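Local coordinates for xyloglucan-specific endo-beta-1,4-glucanase BoGH5A (Bacteroides ovatus, PDB 3ZMR), which hydrolyses internal beta-1,4-glucosidic linkages in the backbone of xyloglucan, retaining the beta configuration and releasing xyloglucan oligosaccharides, at residues 111-114 with 120-123; 311-316 with 378-383. All blocks are in the same frame, centred on the assembly; numbering follows the deposited sequence.

Contact 1 of 2, residues 111-114 with 120-123; sequences RDLT and ALMK
One methyl of Leu-121 carries this surface contact: CD1 lies 3.7 Å from NH1 of Arg-111 and 4.0 Å from CD1 of Leu-113. The arginine and Leu-121 side chains approach from opposite directions, and the methyl meets the guanidinium obliquely. Leu-113 and Leu-121 cross at about a right angle, a plain apolar touch between methyl groups. Within 111-114 the guanidinium already has a cover, since CD1 of Leu-113 sits over one face, 3.7 Å above its plane and offset toward the rim. A bend at chi3 (-76°) turns the otherwise extended arginine chain so that its planar head comes beside both leucine methyls. That head is held by polar partners outside the two segments: NH2 forms a salt bridge with Asp-253 and a hydrogen bond with Tyr-210, whose side chain also touches Leu-121.

The contact spans the short helix 115-122, which immediately precedes 125-127, the first strand of the catalytic TIM barrel; the incoming loop lies against the last turn. Leu-118, on the same helix, also touches Arg-111 and Leu-113. These two residues stand on either side of Asp-112 in sequence, the centre of an inverse gamma turn with a weak bond from Leu-113 N to Arg-111 O. Thr-114 occupies the N-cap of the helix.

Contact 2 of 2, residues 311-316 with 378-383; sequences TDVAKA and LSSLNV. With EDO (1,2-ethanediol), chain J.
In the outer layer of the TIM barrel, the first turn of helix 313-319, which follows the fifth barrel strand, packs against the turn between helices 371-379 and 382-386, just ahead of the seventh. Val-313 makes the contact from the helix side. Its CG1, set anti to the backbone N (chi1 173°), comes 3.8 Å from CG of Leu-381 and lies almost as close to its CD2; CG2 of Val-313 reaches CD1 of Leu-381 at 4.1 Å. The two side chains cross at about a right angle. CG1 of Val-313 also meets OG of Ser-380 at 3.6 Å, a van der Waals touch; the hydroxyl is hydrogen-bonded to the carbonyl O of Thr-377. A type I turn from Ser-379 to Asn-382, closed by Asn-382 N to Ser-379 O, presents both residues to the valine. Inward, Val-313 rests on Cys-335 and Leu-381 on Val-391 and Ile-393.

Asp-312 is the N-cap of helix 313-319. Its OD2 accepts from Lys-315 N at 2.9 Å, on the anti side and 19° out of the carboxylate plane, while OD1 takes a 2.8 Å bond from O1 of an ethanediol, probably a crystallisation additive. With an alanine here, Lys-315 N would probably lose its capping acceptor and the first turn, which carries Val-313, would be less firmly held. The neighbouring Thr-311 touches Glu-262, the proton donor by similarity. Apolar packing of peripheral helices over barrel strands, with catalytic residues near the strands' C-terminal ends, is characteristic of the (beta/alpha)8 fold of glycoside hydrolase family 5.

Contact 1 closes before contact 2 opens along the chain; their centres are 21 Å apart, and their nearest atoms, about 12 Å apart, do not touch. Both flank the same eight-stranded barrel. Contact 1 is exposed and away from the annotated sites, in the loop and helix 115-122 that follow strand 85-91 and lead into strand 125-127. Contact 2 joins later elements: helix 313-319, between strands 304-307 and 331-337, and the helices 371-379 and 382-386 leading to strand 391-396. It is buried, with the Val-313 side chain about 10 Å from that of Glu-262. The two thus serve different parts of one barrel, its entry strand and the helical packing near its catalytic side.

Contact 1 of 2, residues 111-114 with 120-123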
ATOM      1  N   ARG A 111     -12.926  16.914  -2.826  1.00  8.90           N
ATOM      2  CA  ARG A 111     -14.237  16.567  -3.382  1.00  9.60           C
ATOM      3  C   ARG A 111     -14.894  15.447  -2.594  1.00 10.00           C
ATOM      4  O   ARG A 111     -14.227  14.569  -2.041  1.00 10.80           O
ATOM      5  CB  ARG A 111     -14.102  16.160  -4.834  1.00 14.20           C
ATOM      6  CG  ARG A 111     -13.660  17.321  -5.735  1.00 11.68           C
ATOM      7  CD  ARG A 111     -13.244  16.800  -7.100  1.00 12.45           C
ATOM      8  NE  ARG A 111     -11.926  16.185  -7.014  1.00 10.69           N
ATOM      9  CZ  ARG A 111     -11.296  15.605  -8.023  1.00 12.72           C
ATOM     10  NH1 ARG A 111     -11.885  15.469  -9.220  1.00 15.15           N
ATOM     11  NH2 ARG A 111     -10.068  15.162  -7.823  1.00 12.54           N
ATOM     12  N   ASP A 112     -16.226  15.458  -2.580  1.00 13.58           N
ATOM     13  CA  ASP A 112     -16.986  14.411  -1.920  1.00 12.66           C
ATOM     14  C   ASP A 112     -17.081  13.187  -2.841  1.00 12.22           C
ATOM     15  O   ASP A 112     -18.142  12.878  -3.437  1.00 16.61           O
ATOM     16  CB  ASP A 112     -18.383  14.907  -1.548  1.00 15.68           C
ATOM     17  CG  ASP A 112     -19.109  13.955  -0.634  1.00 23.19           C
ATOM     18  OD1 ASP A 112     -18.496  13.052  -0.052  1.00 24.07           O
ATOM     19  OD2 ASP A 112     -20.314  14.150  -0.458  1.00 34.04           O
ATOM     20  N   LEU A 113     -15.951  12.484  -2.936  1.00 10.59           N
ATOM     21  CA  LEU A 113     -15.786  11.294  -3.778  1.00 14.46           C
ATOM     22  C   LEU A 113     -15.141  10.188  -2.958  1.00 10.37           C
ATOM     23  O   LEU A 113     -14.170  10.442  -2.246  1.00 11.77           O
ATOM     24  CB  LEU A 113     -14.876  11.622  -4.968  1.00 22.18           C
ATOM     25  CG  LEU A 113     -15.381  12.647  -5.983  1.00 16.48           C
ATOM     26  CD1 LEU A 113     -14.285  12.977  -6.972  1.00 21.37           C
ATOM     27  CD2 LEU A 113     -16.630  12.102  -6.677  1.00 24.43           C
ATOM     28  N   THR A 114     -15.661   8.973  -3.065  1.00  9.29           N
ATOM     29  CA  THR A 114     -14.990   7.826  -2.481  1.00  8.95           C
ATOM     30  C   THR A 114     -13.670   7.592  -3.235  1.00  8.88           C
ATOM     31  O   THR A 114     -13.505   8.049  -4.361  1.00  9.37           O
ATOM     32  CB  THR A 114     -15.814   6.551  -2.548  1.00 12.66           C
ATOM     33  OG1 THR A 114     -15.984   6.232  -3.926  1.00  9.98           O
ATOM     34  CG2 THR A 114     -17.160   6.722  -1.860  1.00 12.65           C
ATOM     35  N   ALA A 120     -11.656   6.048 -10.709  1.00 12.27           N
ATOM     36  CA  ALA A 120     -12.212   6.017 -12.054  1.00 12.96           C
ATOM     37  C   ALA A 120     -11.793   7.267 -12.871  1.00 13.62           C
ATOM     38  O   ALA A 120     -11.835   7.252 -14.105  1.00 19.51           O
ATOM     39  CB  ALA A 120     -13.722   5.930 -11.971  1.00 17.28           C
ATOM     40  N   LEU A 121     -11.366   8.324 -12.182  1.00 13.02           N
ATOM     41  CA  LEU A 121     -10.863   9.565 -12.798  1.00 13.31           C
ATOM     42  C   LEU A 121      -9.358   9.509 -13.065  1.00 15.94           C
ATOM     43  O   LEU A 121      -8.811  10.264 -13.866  1.00 15.82           O
ATOM     44  CB  LEU A 121     -11.151  10.760 -11.877  1.00 13.49           C
ATOM     45  CG  LEU A 121     -12.609  10.968 -11.492  1.00 14.64           C
ATOM     46  CD1 LEU A 121     -12.736  12.178 -10.558  1.00 15.30           C
ATOM     47  CD2 LEU A 121     -13.471  11.166 -12.735  1.00 18.75           C
ATOM     48  N   MET A 122      -8.694   8.605 -12.371  1.00 20.00           N
ATOM     49  CA  MET A 122      -7.230   8.549 -12.406  1.00 19.80           C
ATOM     50  C   MET A 122      -6.726   7.901 -13.674  1.00 25.63           C
ATOM     51  O   MET A 122      -5.784   8.407 -14.292  1.00 26.75           O
ATOM     52  CB  MET A 122      -6.702   7.887 -11.128  1.00 21.80           C
ATOM     53  CG  MET A 122      -6.833   8.832  -9.931  1.00 23.16           C
ATOM     54  SD  MET A 122      -6.538   8.199  -8.259  1.00 21.40           S
ATOM     55  CE  MET A 122      -4.867   7.716  -8.490  1.00 31.63           C
ATOM     56  N   LYS A 123      -7.369   6.791 -14.038  1.00 29.25           N
ATOM     57  CA  LYS A 123      -7.252   6.107 -15.348  1.00 33.01           C
ATOM     58  C   LYS A 123      -5.952   5.320 -15.556  1.00 23.94           C
ATOM     59  O   LYS A 123      -5.959   4.098 -15.552  1.00 31.77           O
ATOM     60  CB  LYS A 123      -7.488   7.065 -16.517  1.00 32.37           C
ATOM     61  CG  LYS A 123      -8.965   7.453 -16.654  1.00 49.39           C
ATOM     62  CD  LYS A 123      -9.179   8.606 -17.624  1.00114.57           C
ATOM     63  CE  LYS A 123     -10.243   9.559 -17.100  1.00119.66           C
ATOM     64  NZ  LYS A 123     -10.786  10.472 -18.141  1.00106.67           N
TER

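Contact 2 of 2, residues 311-316 with 378-383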
ATOM      1  N   THR A 311       4.001  -5.883  -1.744  1.00  8.64           N
ATOM      2  CA  THR A 311       3.056  -5.417  -2.824  1.00  8.77           C
ATOM      3  C   THR A 311       2.568  -6.599  -3.712  1.00  9.11           C
ATOM      4  O   THR A 311       2.232  -6.436  -4.875  1.00 12.33           O
ATOM      5  CB  THR A 311       3.585  -4.261  -3.680  1.00 10.10           C
ATOM      6  OG1 THR A 311       4.805  -4.654  -4.324  1.00 13.00           O
ATOM      7  CG2 THR A 311       3.785  -3.037  -2.849  1.00 10.76           C
ATOM      8  N   ASP A 312       2.484  -7.786  -3.120  1.00  8.43           N
ATOM      9  CA  ASP A 312       2.172  -8.990  -3.909  1.00  8.84           C
ATOM     10  C   ASP A 312       0.669  -9.222  -3.975  1.00  8.51           C
ATOM     11  O   ASP A 312      -0.015  -9.221  -2.945  1.00  9.67           O
ATOM     12  CB  ASP A 312       2.846 -10.215  -3.286  1.00  9.20           C
ATOM     13  CG  ASP A 312       2.556 -11.478  -4.035  1.00 11.37           C
ATOM     14  OD1 ASP A 312       3.134 -11.646  -5.126  1.00 16.55           O
ATOM     15  OD2 ASP A 312       1.725 -12.280  -3.589  1.00 12.82           O
ATOM     16  N   VAL A 313       0.159  -9.464  -5.184  1.00  8.78           N
ATOM     17  CA  VAL A 313      -1.267  -9.669  -5.389  1.00  8.46           C
ATOM     18  C   VAL A 313      -1.813 -10.838  -4.576  1.00  9.91           C
ATOM     19  O   VAL A 313      -2.817 -10.683  -3.863  1.00  9.28           O
ATOM     20  CB  VAL A 313      -1.622  -9.809  -6.878  1.00  9.40           C
ATOM     21  CG1 VAL A 313      -3.105 -10.196  -7.039  1.00 10.78           C
ATOM     22  CG2 VAL A 313      -1.328  -8.507  -7.623  1.00 11.96           C
ATOM     23  N   ALA A 314      -1.205 -12.018  -4.668  1.00 11.40           N
ATOM     24  CA  ALA A 314      -1.766 -13.173  -3.963  1.00  8.55           C
ATOM     25  C   ALA A 314      -1.732 -12.948  -2.446  1.00  9.13           C
ATOM     26  O   ALA A 314      -2.654 -13.341  -1.737  1.00  9.61           O
ATOM     27  CB  ALA A 314      -1.059 -14.469  -4.363  1.00 10.82           C
ATOM     28  N   LYS A 315      -0.669 -12.334  -1.944  1.00  9.41           N
ATOM     29  CA  LYS A 315      -0.586 -12.016  -0.515  1.00  9.15           C
ATOM     30  C   LYS A 315      -1.611 -10.960  -0.077  1.00  8.28           C
ATOM     31  O   LYS A 315      -2.039 -10.936   1.091  1.00 11.21           O
ATOM     32  CB  LYS A 315       0.834 -11.650  -0.085  1.00 10.79           C
ATOM     33  CG  LYS A 315       1.815 -12.825  -0.137  1.00 12.44           C
ATOM     34  CD  LYS A 315       3.238 -12.401   0.164  1.00 13.17           C
ATOM     35  CE  LYS A 315       4.194 -13.576   0.157  1.00 17.21           C
ATOM     36  NZ  LYS A 315       4.339 -14.180  -1.181  1.00 15.13           N
ATOM     37  N   ALA A 316      -1.966 -10.057  -0.991  1.00 10.06           N
ATOM     38  CA  ALA A 316      -3.046  -9.094  -0.693  1.00  8.95           C
ATOM     39  C   ALA A 316      -4.348  -9.847  -0.438  1.00  9.80           C
ATOM     40  O   ALA A 316      -5.024  -9.667   0.583  1.00 10.11           O
ATOM     41  CB  ALA A 316      -3.227  -8.101  -1.841  1.00 15.49           C
ATOM     42  N   LEU A 378      -4.713 -10.804 -11.890  1.00 10.74           N
ATOM     43  CA  LEU A 378      -5.255  -9.451 -11.763  1.00 14.35           C
ATOM     44  C   LEU A 378      -6.763  -9.476 -11.437  1.00 10.39           C
ATOM     45  O   LEU A 378      -7.245  -8.666 -10.632  1.00 11.08           O
ATOM     46  CB  LEU A 378      -4.945  -8.602 -12.987  1.00 11.92           C
ATOM     47  CG  LEU A 378      -3.453  -8.255 -13.174  1.00 11.92           C
ATOM     48  CD1 LEU A 378      -3.259  -7.463 -14.468  1.00 12.07           C
ATOM     49  CD2 LEU A 378      -2.907  -7.507 -11.942  1.00 11.96           C
ATOM     50  N   SER A 379      -7.505 -10.450 -11.971  1.00  9.78           N
ATOM     51  CA  SER A 379      -8.937 -10.586 -11.656  1.00 10.33           C
ATOM     52  C   SER A 379      -9.191 -11.010 -10.207  1.00  8.94           C
ATOM     53  O   SER A 379     -10.271 -10.746  -9.668  1.00 12.08           O
ATOM     54  CB  SER A 379      -9.640 -11.518 -12.630  1.00 12.94           C
ATOM     55  OG  SER A 379      -9.347 -12.855 -12.407  1.00 17.99           O
ATOM     56  N   SER A 380      -8.216 -11.653  -9.560  1.00  9.17           N
ATOM     57  CA  SER A 380      -8.350 -12.057  -8.152  1.00 10.48           C
ATOM     58  C   SER A 380      -8.516 -10.839  -7.209  1.00 11.30           C
ATOM     59  O   SER A 380      -9.022 -10.950  -6.107  1.00 11.35           O
ATOM     60  CB  SER A 380      -7.183 -12.974  -7.702  1.00 11.68           C
ATOM     61  OG  SER A 380      -5.984 -12.241  -7.480  1.00 10.59           O
ATOM     62  N   LEU A 381      -8.117  -9.675  -7.688  1.00  9.45           N
ATOM     63  CA  LEU A 381      -8.298  -8.400  -6.969  1.00  9.92           C
ATOM     64  C   LEU A 381      -9.732  -7.881  -6.951  1.00  9.92           C
ATOM     65  O   LEU A 381     -10.036  -6.905  -6.261  1.00 10.29           O
ATOM     66  CB  LEU A 381      -7.354  -7.334  -7.529  1.00  8.80           C
ATOM     67  CG  LEU A 381      -5.860  -7.633  -7.268  1.00 13.58           C
ATOM     68  CD1 LEU A 381      -5.024  -6.759  -8.200  1.00 15.08           C
ATOM     69  CD2 LEU A 381      -5.549  -7.367  -5.804  1.00 16.45           C
ATOM     70  N   ASN A 382     -10.619  -8.581  -7.668  1.00 10.64           N
ATOM     71  CA  ASN A 382     -12.061  -8.269  -7.639  1.00 10.71           C
ATOM     72  C   ASN A 382     -12.650  -8.292  -6.239  1.00 11.25           C
ATOM     73  O   ASN A 382     -13.611  -7.595  -5.966  1.00 10.63           O
ATOM     74  CB  ASN A 382     -12.877  -9.114  -8.658  1.00 12.33           C
ATOM     75  CG  ASN A 382     -13.020 -10.605  -8.340  1.00 18.20           C
ATOM     76  OD1 ASN A 382     -12.488 -11.157  -7.405  1.00 21.28           O
ATOM     77  ND2 ASN A 382     -13.801 -11.280  -9.203  1.00 37.11           N
ATOM     78  N   VAL A 383     -12.057  -9.078  -5.341  1.00 10.34           N
ATOM     79  CA  VAL A 383     -12.526  -9.121  -3.946  1.00 13.32           C
ATOM     80  C   VAL A 383     -12.443  -7.725  -3.295  1.00 11.84           C
ATOM     81  O   VAL A 383     -13.319  -7.335  -2.526  1.00 14.84           O
ATOM     82  CB  VAL A 383     -11.794 -10.197  -3.120  1.00 13.93           C
ATOM     83  CG1 VAL A 383     -10.320  -9.891  -2.944  1.00 13.09           C
ATOM     84  CG2 VAL A 383     -12.457 -10.366  -1.766  1.00 22.40           C
TER
HETATM   85  C1  EDO J1516       5.422  -8.933  -5.738  1.00 28.79           C
HETATM   86  O1  EDO J1516       4.692  -9.862  -6.572  1.00 21.31           O
HETATM   87  C2  EDO J1516       5.459  -7.531  -6.354  1.00 30.99           C
HETATM   88  O2  EDO J1516       6.266  -7.546  -7.542  1.00 53.53           O